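Local coordinates for outer membrane protein TP0453 (Treponema pallidum, PDB 3K8J) that alters membrane permeability at acidic pH and might be involved in ligand transport, at residues V21-P26 and Q160-Y165; F68-S73 and V120-S125; G187-Y192 and Y202-Q207. All blocks are in the same frame, centred on the assembly; numbering follows the deposited sequence.

Contact 1: residues V21-P26 and Q160-Y165; sequences VYLYFP and QTVALY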
loop_
_atom_site.group_PDB
_atom_site.type_symbol
_atom_site.label_atom_id
_atom_site.label_comp_id
_atom_site.label_asym_id
_atom_site.label_seq_id
_atom_site.Cartn_x
_atom_site.Cartn_y
_atom_site.Cartn_z
ATOM N N VAL A 21 8.101 -19.940 19.094
ATOM C CA VAL A 21 7.276 -19.959 17.889
ATOM C C VAL A 21 6.914 -21.392 17.531
ATOM O O VAL A 21 7.779 -22.282 17.529
ATOM C CB VAL A 21 7.980 -19.288 16.656
ATOM C CG1 VAL A 21 7.046 -19.221 15.445
ATOM C CG2 VAL A 21 8.466 -17.885 16.984
ATOM N N TYR A 22 5.640 -21.622 17.224
ATOM C CA TYR A 22 5.213 -22.905 16.682
ATOM C C TYR A 22 4.680 -22.708 15.288
ATOM O O TYR A 22 4.011 -21.706 14.997
ATOM C CB TYR A 22 4.137 -23.553 17.562
ATOM C CG TYR A 22 4.690 -24.088 18.839
ATOM C CD1 TYR A 22 5.284 -25.343 18.883
ATOM C CD2 TYR A 22 4.670 -23.318 20.013
ATOM C CE1 TYR A 22 5.826 -25.835 20.074
ATOM C CE2 TYR A 22 5.204 -23.810 21.211
ATOM C CZ TYR A 22 5.801 -25.062 21.222
ATOM O OH TYR A 22 6.337 -25.565 22.395
ATOM N N LEU A 23 4.978 -23.677 14.433
ATOM C CA LEU A 23 4.539 -23.663 13.042
ATOM C C LEU A 23 3.869 -24.975 12.649
ATOM O O LEU A 23 4.308 -26.075 13.034
ATOM C CB LEU A 23 5.724 -23.424 12.111
ATOM C CG LEU A 23 5.484 -23.496 10.591
ATOM C CD1 LEU A 23 4.627 -22.327 10.081
ATOM C CD2 LEU A 23 6.809 -23.581 9.827
ATOM N N TYR A 24 2.811 -24.840 11.864
ATOM C CA TYR A 24 2.188 -25.961 11.208
ATOM C C TYR A 24 2.140 -25.596 9.746
ATOM O O TYR A 24 1.588 -24.556 9.395
ATOM C CB TYR A 24 0.778 -26.190 11.722
ATOM C CG TYR A 24 0.040 -27.218 10.904
ATOM C CD1 TYR A 24 0.442 -28.552 10.926
ATOM C CD2 TYR A 24 -1.046 -26.864 10.099
ATOM C CE1 TYR A 24 -0.204 -29.501 10.186
ATOM C CE2 TYR A 24 -1.710 -27.832 9.330
ATOM C CZ TYR A 24 -1.274 -29.147 9.392
ATOM O OH TYR A 24 -1.877 -30.139 8.670
ATOM N N PHE A 25 2.732 -26.440 8.901
ATOM C CA PHE A 25 2.825 -26.153 7.482
ATOM C C PHE A 25 2.444 -27.398 6.667
ATOM O O PHE A 25 3.285 -28.290 6.465
ATOM C CB PHE A 25 4.248 -25.686 7.123
ATOM C CG PHE A 25 4.335 -24.949 5.815
ATOM C CD1 PHE A 25 4.139 -25.611 4.607
ATOM C CD2 PHE A 25 4.624 -23.588 5.790
ATOM C CE1 PHE A 25 4.213 -24.931 3.393
ATOM C CE2 PHE A 25 4.712 -22.903 4.578
ATOM C CZ PHE A 25 4.501 -23.587 3.375
ATOM N N PRO A 26 1.190 -27.464 6.191
ATOM C CA PRO A 26 0.791 -28.593 5.341
ATOM C C PRO A 26 1.212 -28.333 3.902
ATOM O O PRO A 26 1.092 -27.195 3.423
ATOM C CB PRO A 26 -0.729 -28.591 5.447
ATOM C CG PRO A 26 -1.083 -27.130 5.717
ATOM C CD PRO A 26 0.092 -26.494 6.391
ATOM N N GLN A 160 -5.423 -27.065 4.801
ATOM C CA GLN A 160 -4.365 -26.549 3.928
ATOM C C GLN A 160 -3.831 -25.205 4.431
ATOM O O GLN A 160 -3.078 -24.517 3.753
ATOM C CB GLN A 160 -4.830 -26.504 2.465
ATOM C CG GLN A 160 -5.265 -27.902 1.981
ATOM C CD GLN A 160 -5.428 -28.018 0.489
ATOM O OE1 GLN A 160 -5.773 -27.051 -0.191
ATOM N NE2 GLN A 160 -5.194 -29.223 -0.034
ATOM N N THR A 161 -4.193 -24.887 5.670
ATOM C CA THR A 161 -3.865 -23.622 6.298
ATOM C C THR A 161 -2.505 -23.723 7.016
ATOM O O THR A 161 -2.280 -24.639 7.799
ATOM C CB THR A 161 -4.988 -23.256 7.299
ATOM O OG1 THR A 161 -6.210 -23.075 6.570
ATOM C CG2 THR A 161 -4.669 -22.001 8.098
ATOM N N VAL A 162 -1.616 -22.781 6.715
ATOM C CA VAL A 162 -0.394 -22.556 7.476
ATOM C C VAL A 162 -0.715 -21.801 8.767
ATOM O O VAL A 162 -1.403 -20.783 8.740
ATOM C CB VAL A 162 0.630 -21.756 6.640
ATOM C CG1 VAL A 162 1.920 -21.528 7.438
ATOM C CG2 VAL A 162 0.930 -22.482 5.321
ATOM N N ALA A 163 -0.229 -22.313 9.892
ATOM C CA ALA A 163 -0.537 -21.733 11.197
ATOM C C ALA A 163 0.752 -21.391 11.947
ATOM O O ALA A 163 1.724 -22.171 11.939
ATOM C CB ALA A 163 -1.402 -22.701 12.020
ATOM N N LEU A 164 0.751 -20.215 12.569
ATOM C CA LEU A 164 1.846 -19.751 13.391
ATOM C C LEU A 164 1.349 -19.318 14.747
ATOM O O LEU A 164 0.352 -18.605 14.855
ATOM C CB LEU A 164 2.538 -18.552 12.741
ATOM C CG LEU A 164 3.566 -18.866 11.668
ATOM C CD1 LEU A 164 3.830 -17.609 10.829
ATOM C CD2 LEU A 164 4.843 -19.361 12.330
ATOM N N TYR A 165 2.058 -19.740 15.781
ATOM C CA TYR A 165 1.808 -19.256 17.116
ATOM C C TYR A 165 3.094 -18.659 17.631
ATOM O O TYR A 165 4.108 -19.363 17.772
ATOM C CB TYR A 165 1.348 -20.386 18.031
ATOM C CG TYR A 165 1.067 -19.937 19.447
ATOM C CD1 TYR A 165 0.235 -18.847 19.697
ATOM C CD2 TYR A 165 1.626 -20.612 20.544
ATOM C CE1 TYR A 165 -0.035 -18.422 20.992
ATOM C CE2 TYR A 165 1.374 -20.183 21.847
ATOM C CZ TYR A 165 0.541 -19.097 22.060
ATOM O OH TYR A 165 0.271 -18.674 23.343
#
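Leu164 lies against Val21 and Leu23. Its CB is 4.1 Å from Tyr22 O. CG sits near Leu23 CD1. One branch, CD2, does most of the touching: it is 3.7 Å from Leu23 CD1 and 3.8 Å from Val21 CG1, and it also brushes Tyr22 O. CG stands anti to the carbonyl carbon (chi1 -82°), which turns this branch toward 21-26. These strands are antiparallel neighbours in the U-shaped beta-half-barrel of the protein. Tyr22 and Tyr165 form a hydrogen-bonded pair with two N-H...O bonds, and Tyr24 and Ala163 form another. Tyr22 N is 2.8 Å from Tyr165 O. Further along the face that carries Leu23 and Leu164, Val162 meets Phe25. Val162 CG2 sits over one face of the ring, 4.0 Å from its centroid and 17° off the normal, a CH-pi contact. The other face of the sheet carries Tyr22, Tyr24, Ala163 and Tyr165. The tyrosines of the first pair lie side by side, with Tyr22 CD2 4.1 Å from Tyr165 CD2. The edge of the Tyr24 ring meets Thr161 O, 3.4 Å from Tyr24 CD2. Helix 147-153 covers this face, where Phe149 touches Tyr22 and Ala163.

Contact 2: residues F68-S73 and V120-S125; sequences FRLFGS and VIFGSS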
loop_
_atom_site.group_PDB
_atom_site.type_symbol
_atom_site.label_atom_id
_atom_site.label_comp_id
_atom_site.label_asym_id
_atom_site.label_seq_id
_atom_site.Cartn_x
_atom_site.Cartn_y
_atom_site.Cartn_z
ATOM N N PHE A 68 15.869 -24.652 15.806
ATOM C CA PHE A 68 14.589 -25.020 15.214
ATOM C C PHE A 68 14.495 -26.536 15.236
ATOM O O PHE A 68 15.442 -27.227 14.885
ATOM C CB PHE A 68 14.517 -24.568 13.750
ATOM C CG PHE A 68 14.891 -23.119 13.524
ATOM C CD1 PHE A 68 13.933 -22.202 13.091
ATOM C CD2 PHE A 68 16.206 -22.674 13.717
ATOM C CE1 PHE A 68 14.274 -20.847 12.866
ATOM C CE2 PHE A 68 16.564 -21.330 13.498
ATOM C CZ PHE A 68 15.588 -20.413 13.074
ATOM N N ARG A 69 13.358 -27.058 15.663
ATOM C CA ARG A 69 13.125 -28.499 15.623
ATOM C C ARG A 69 11.908 -28.718 14.732
ATOM O O ARG A 69 10.888 -28.021 14.877
ATOM C CB ARG A 69 12.901 -29.063 17.030
ATOM C CG ARG A 69 13.925 -28.569 18.058
ATOM C CD ARG A 69 13.854 -29.326 19.380
ATOM N NE ARG A 69 14.573 -28.583 20.424
ATOM C CZ ARG A 69 14.175 -28.476 21.691
ATOM N NH1 ARG A 69 13.041 -29.057 22.095
ATOM N NH2 ARG A 69 14.893 -27.757 22.553
ATOM N N LEU A 70 12.021 -29.659 13.802
ATOM C CA LEU A 70 10.915 -29.996 12.901
ATOM C C LEU A 70 10.580 -31.461 12.959
ATOM O O LEU A 70 11.467 -32.302 13.058
ATOM C CB LEU A 70 11.224 -29.635 11.435
ATOM C CG LEU A 70 11.928 -28.308 11.118
ATOM C CD1 LEU A 70 12.307 -28.213 9.620
ATOM C CD2 LEU A 70 11.048 -27.127 11.499
ATOM N N PHE A 71 9.284 -31.752 12.859
ATOM C CA PHE A 71 8.791 -33.087 12.693
ATOM C C PHE A 71 8.107 -33.095 11.320
ATOM O O PHE A 71 7.247 -32.264 11.017
ATOM C CB PHE A 71 7.834 -33.437 13.829
ATOM C CG PHE A 71 7.351 -34.861 13.810
ATOM C CD1 PHE A 71 7.912 -35.799 14.650
ATOM C CD2 PHE A 71 6.339 -35.265 12.925
ATOM C CE1 PHE A 71 7.454 -37.120 14.655
ATOM C CE2 PHE A 71 5.882 -36.570 12.909
ATOM C CZ PHE A 71 6.429 -37.511 13.775
ATOM N N GLY A 72 8.529 -34.015 10.465
ATOM C CA GLY A 72 7.970 -34.092 9.135
ATOM C C GLY A 72 7.194 -35.378 9.011
ATOM O O GLY A 72 7.728 -36.461 9.243
ATOM N N SER A 73 5.922 -35.251 8.662
ATOM C CA SER A 73 5.092 -36.413 8.451
ATOM C C SER A 73 5.063 -36.650 6.954
ATOM O O SER A 73 4.756 -35.738 6.198
ATOM C CB SER A 73 3.689 -36.135 8.980
ATOM O OG SER A 73 2.839 -37.166 8.580
ATOM N N VAL A 120 14.094 -33.245 12.502
ATOM C CA VAL A 120 15.163 -32.373 12.070
ATOM C C VAL A 120 15.429 -31.351 13.175
ATOM O O VAL A 120 14.482 -30.745 13.734
ATOM C CB VAL A 120 14.780 -31.605 10.784
ATOM C CG1 VAL A 120 15.907 -30.673 10.355
ATOM C CG2 VAL A 120 14.388 -32.577 9.628
ATOM N N ILE A 121 16.712 -31.140 13.461
ATOM C CA ILE A 121 17.151 -30.144 14.458
ATOM C C ILE A 121 18.238 -29.299 13.821
ATOM O O ILE A 121 19.250 -29.827 13.395
ATOM C CB ILE A 121 17.744 -30.820 15.733
ATOM C CG1 ILE A 121 16.716 -31.756 16.368
ATOM C CG2 ILE A 121 18.272 -29.746 16.729
ATOM C CD1 ILE A 121 17.212 -32.574 17.563
ATOM N N PHE A 122 18.034 -27.997 13.734
ATOM C CA PHE A 122 19.110 -27.171 13.220
ATOM C C PHE A 122 19.315 -25.898 14.003
ATOM O O PHE A 122 18.437 -25.436 14.720
ATOM C CB PHE A 122 19.007 -26.931 11.706
ATOM C CG PHE A 122 17.812 -26.136 11.276
ATOM C CD1 PHE A 122 17.917 -24.771 11.050
ATOM C CD2 PHE A 122 16.601 -26.756 11.038
ATOM C CE1 PHE A 122 16.820 -24.036 10.621
ATOM C CE2 PHE A 122 15.498 -26.026 10.605
ATOM C CZ PHE A 122 15.611 -24.673 10.393
ATOM N N GLY A 123 20.537 -25.385 13.919
ATOM C CA GLY A 123 20.877 -24.142 14.612
ATOM C C GLY A 123 22.228 -24.209 15.293
ATOM O O GLY A 123 23.133 -24.924 14.834
ATOM N N SER A 124 22.348 -23.489 16.400
ATOM C CA SER A 124 23.635 -23.306 17.082
ATOM C C SER A 124 24.192 -24.602 17.705
ATOM O O SER A 124 23.536 -25.658 17.703
ATOM C CB SER A 124 23.478 -22.248 18.190
ATOM O OG SER A 124 22.942 -22.878 19.355
ATOM N N SER A 125 25.387 -24.517 18.285
ATOM C CA SER A 125 26.012 -25.708 18.902
ATOM C C SER A 125 25.296 -26.119 20.195
ATOM O O SER A 125 25.534 -27.194 20.732
ATOM C CB SER A 125 27.490 -25.444 19.185
ATOM O OG SER A 125 27.567 -24.439 20.177
#
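The rings of Phe68 and Phe122 lie nearly parallel across the two strands but are slid apart. Phe122 was modelled in two conformers, and its side-chain contacts are described for one of them. The planes are 4° apart, and the rings barely overlap. Their centroids are 4.6 Å apart. The slide puts Phe68 CB over the face of the Phe122 ring, 3.7 Å from its centroid, while the rim of the Phe122 ring, at CE1, lies over the Phe68 ring, 3.4 Å from Phe68 CD2. CB is thus the bump and the flat ring is the floor that receives it. Phe122 reaches this place because its CG stands between the backbone N and the carbonyl carbon (chi1 65°), which folds the ring back across strand 68-73. Leu70 fills in beside it: Leu70 CD1 lies in the plane of the Phe122 ring, 4.0 Å from CE2. On the same face Leu70 CB meets Val120 CB at 4.1 Å. This strip belongs to antiparallel strands 67-74 and 117-123 of the beta-half-barrel. Arg69 and Ile121 point to the other face. There Ile121 packs on Met130 and Met133 of helix 130-135, and Arg69 forms a salt bridge with Glu67 and a cation-pi contact with Phe62. The backbones are joined by two bonds in each of the pairs Phe68-Phe122 and Leu70-Val120. The shortest runs from Leu70 N to Val120 O, 2.7 Å. All the hydrogen bonds between the segments are backbone bonds. The strands are thus joined by main-chain hydrogen bonds, and the side chains add apolar contact, mainly of a methylene, a methyl and two rings.

Contact 3: residues G187-Y192 and Y202-Q207; sequences GAMELY and YTLSLQ
Met189, Leu191, Leu204 and Leu206 form the apolar centre, with Tyr202 at one end. They lie on one face of a beta hairpin made by strands 189-196 and 199-207. Met189 is extended, with CG anti to the backbone N (chi1 173°). This carries its terminal methyl CE along to Leu204 CD1, 3.7 Å away. Nearer the backbone, Met189 CB meets Leu206 CD1 at 3.8 Å. One branch of Leu191, CD1, serves two neighbours. It is 3.9 Å from Tyr202 CD2 and also touches Leu204 CB. Tyr202 and Leu204 rest in turn on Ile238 of the next strand, 235-244.

Between the faces run the backbone bonds. Glu190 pairs with Ser205 and Tyr192 with Thr203, each pair through two N-H...O bonds.

The other face is polar. Glu190 stretches out past Ser205, and its CB lies 3.6 Å from Ser205 OG. The hydroxyl of Tyr192 donates to Glu190 OE1 over 2.6 Å, on the anti side of the carboxylate and 33° out of its plane. The second oxygen, OE2, forms a salt bridge with Arg235. The carboxylate is thus gripped at both oxygens, which would limit its rotation and probably favours the charged form.

Toward the open end of the hairpin a water links the two strands. It donates to Ala188 O at 2.6 Å, and it also hydrogen-bonds Ser205 OG. Here Gln207 N bonds to Ala188 O. The last bond is less regular: Gly187 N reaches Gln207 O over 2.8 Å, with the donor 38° above the carbonyl plane.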
loop_
_atom_site.group_PDB
_atom_site.type_symbol
_atom_site.label_atom_id
_atom_site.label_comp_id
_atom_site.label_asym_id
_atom_site.label_seq_id
_atom_site.Cartn_x
_atom_site.Cartn_y
_atom_site.Cartn_z
ATOM N N GLY A 187 1.687 -9.091 23.792
ATOM C CA GLY A 187 1.533 -10.512 24.086
ATOM C C GLY A 187 1.651 -11.428 22.878
ATOM O O GLY A 187 2.409 -11.164 21.946
ATOM N N ALA A 188 0.880 -12.506 22.915
ATOM C CA ALA A 188 0.936 -13.570 21.921
ATOM C C ALA A 188 0.279 -13.197 20.604
ATOM O O ALA A 188 -0.730 -12.507 20.568
ATOM C CB ALA A 188 0.275 -14.819 22.468
ATOM N N MET A 189 0.858 -13.695 19.526
ATOM C CA MET A 189 0.286 -13.541 18.210
ATOM C C MET A 189 -0.071 -14.878 17.563
ATOM O O MET A 189 0.695 -15.846 17.635
ATOM C CB MET A 189 1.252 -12.760 17.327
ATOM C CG MET A 189 0.858 -12.680 15.880
ATOM S SD MET A 189 1.946 -11.506 15.070
ATOM C CE MET A 189 1.965 -12.185 13.417
ATOM N N GLU A 190 -1.237 -14.914 16.925
ATOM C CA GLU A 190 -1.636 -16.021 16.071
ATOM C C GLU A 190 -1.748 -15.521 14.645
ATOM O O GLU A 190 -2.228 -14.413 14.411
ATOM C CB GLU A 190 -2.996 -16.578 16.503
ATOM C CG GLU A 190 -3.053 -17.083 17.926
ATOM C CD GLU A 190 -4.446 -17.541 18.332
ATOM O OE1 GLU A 190 -5.162 -18.156 17.506
ATOM O OE2 GLU A 190 -4.815 -17.300 19.499
ATOM N N LEU A 191 -1.334 -16.357 13.698
ATOM C CA LEU A 191 -1.430 -16.062 12.282
ATOM C C LEU A 191 -1.751 -17.317 11.462
ATOM O O LEU A 191 -1.060 -18.362 11.581
ATOM C CB LEU A 191 -0.123 -15.430 11.781
ATOM C CG LEU A 191 -0.043 -15.103 10.287
ATOM C CD1 LEU A 191 -1.029 -13.975 9.889
ATOM C CD2 LEU A 191 1.401 -14.744 9.888
ATOM N N TYR A 192 -2.770 -17.188 10.609
ATOM C CA TYR A 192 -3.302 -18.285 9.794
ATOM C C TYR A 192 -3.356 -17.854 8.335
ATOM O O TYR A 192 -3.907 -16.805 8.024
ATOM C CB TYR A 192 -4.700 -18.707 10.317
ATOM C CG TYR A 192 -4.643 -19.084 11.778
ATOM C CD1 TYR A 192 -4.164 -20.333 12.177
ATOM C CD2 TYR A 192 -5.006 -18.164 12.768
ATOM C CE1 TYR A 192 -4.075 -20.672 13.544
ATOM C CE2 TYR A 192 -4.925 -18.485 14.109
ATOM C CZ TYR A 192 -4.449 -19.742 14.493
ATOM O OH TYR A 192 -4.361 -20.043 15.829
ATOM N N TYR A 202 -5.297 -14.245 4.967
ATOM C CA TYR A 202 -4.757 -14.392 6.312
ATOM C C TYR A 202 -5.647 -13.818 7.407
ATOM O O TYR A 202 -6.421 -12.881 7.177
ATOM C CB TYR A 202 -3.325 -13.836 6.425
ATOM C CG TYR A 202 -3.208 -12.326 6.477
ATOM C CD1 TYR A 202 -3.103 -11.574 5.306
ATOM C CD2 TYR A 202 -3.188 -11.650 7.698
ATOM C CE1 TYR A 202 -2.991 -10.187 5.347
ATOM C CE2 TYR A 202 -3.080 -10.270 7.756
ATOM C CZ TYR A 202 -2.979 -9.542 6.575
ATOM O OH TYR A 202 -2.863 -8.176 6.627
ATOM N N THR A 203 -5.511 -14.401 8.594
ATOM C CA THR A 203 -6.143 -13.914 9.804
ATOM C C THR A 203 -5.054 -13.789 10.863
ATOM O O THR A 203 -4.194 -14.672 11.014
ATOM C CB THR A 203 -7.258 -14.883 10.289
ATOM O OG1 THR A 203 -8.273 -14.977 9.286
ATOM C CG2 THR A 203 -7.896 -14.399 11.558
ATOM N N LEU A 204 -5.082 -12.676 11.581
ATOM C CA LEU A 204 -4.106 -12.410 12.615
ATOM C C LEU A 204 -4.797 -11.932 13.891
ATOM O O LEU A 204 -5.726 -11.120 13.839
ATOM C CB LEU A 204 -3.094 -11.389 12.105
ATOM C CG LEU A 204 -1.962 -10.861 12.989
ATOM C CD1 LEU A 204 -0.893 -10.265 12.085
ATOM C CD2 LEU A 204 -2.472 -9.798 13.963
ATOM N N SER A 205 -4.348 -12.454 15.030
ATOM C CA SER A 205 -4.790 -11.949 16.312
ATOM C C SER A 205 -3.567 -11.657 17.170
ATOM O O SER A 205 -2.590 -12.423 17.176
ATOM C CB SER A 205 -5.719 -12.940 17.010
ATOM O OG SER A 205 -4.962 -13.815 17.825
ATOM N N LEU A 206 -3.625 -10.546 17.893
ATOM C CA LEU A 206 -2.496 -10.068 18.671
ATOM C C LEU A 206 -2.973 -9.558 20.031
ATOM O O LEU A 206 -3.816 -8.653 20.097
ATOM C CB LEU A 206 -1.766 -8.957 17.890
ATOM C CG LEU A 206 -0.546 -8.265 18.508
ATOM C CD1 LEU A 206 0.639 -9.220 18.605
ATOM C CD2 LEU A 206 -0.164 -7.023 17.718
ATOM N N GLN A 207 -2.463 -10.168 21.103
ATOM C CA GLN A 207 -2.730 -9.702 22.464
ATOM C C GLN A 207 -1.920 -8.440 22.733
ATOM O O GLN A 207 -0.701 -8.421 22.548
ATOM C CB GLN A 207 -2.393 -10.782 23.505
ATOM C CG GLN A 207 -3.430 -11.910 23.617
ATOM C CD GLN A 207 -4.781 -11.452 24.161
ATOM O OE1 GLN A 207 -4.861 -10.637 25.083
ATOM N NE2 GLN A 207 -5.854 -11.990 23.588
HETATM O O HOH W 1 -3.016 -13.534 19.892
#

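From the N terminus, strand 21-26 comes first; it pairs with 54-62 on one side and, much later, with 162-166 on the other. Contact 1 thus closes a loop of more than 130 residues and joins strand 21-26, and with it 54-62, 67-74 and 117-123, to the later run 162-166, 189-196 and 199-207. Contact 2 is nested inside that loop and joins 67-74 to 117-123. Strand 54-62 lies between contacts 1 and 2, whose nearest atoms are about 6 Å apart. Contact 3 opens after contact 1 closes, as a local hairpin. It adjoins contact 1 because strands 162-166 and 189-196 are neighbours; Leu164 N probably bonds to Leu191 O. Contacts 2 and 3 lie on opposite sides of the chain's centre.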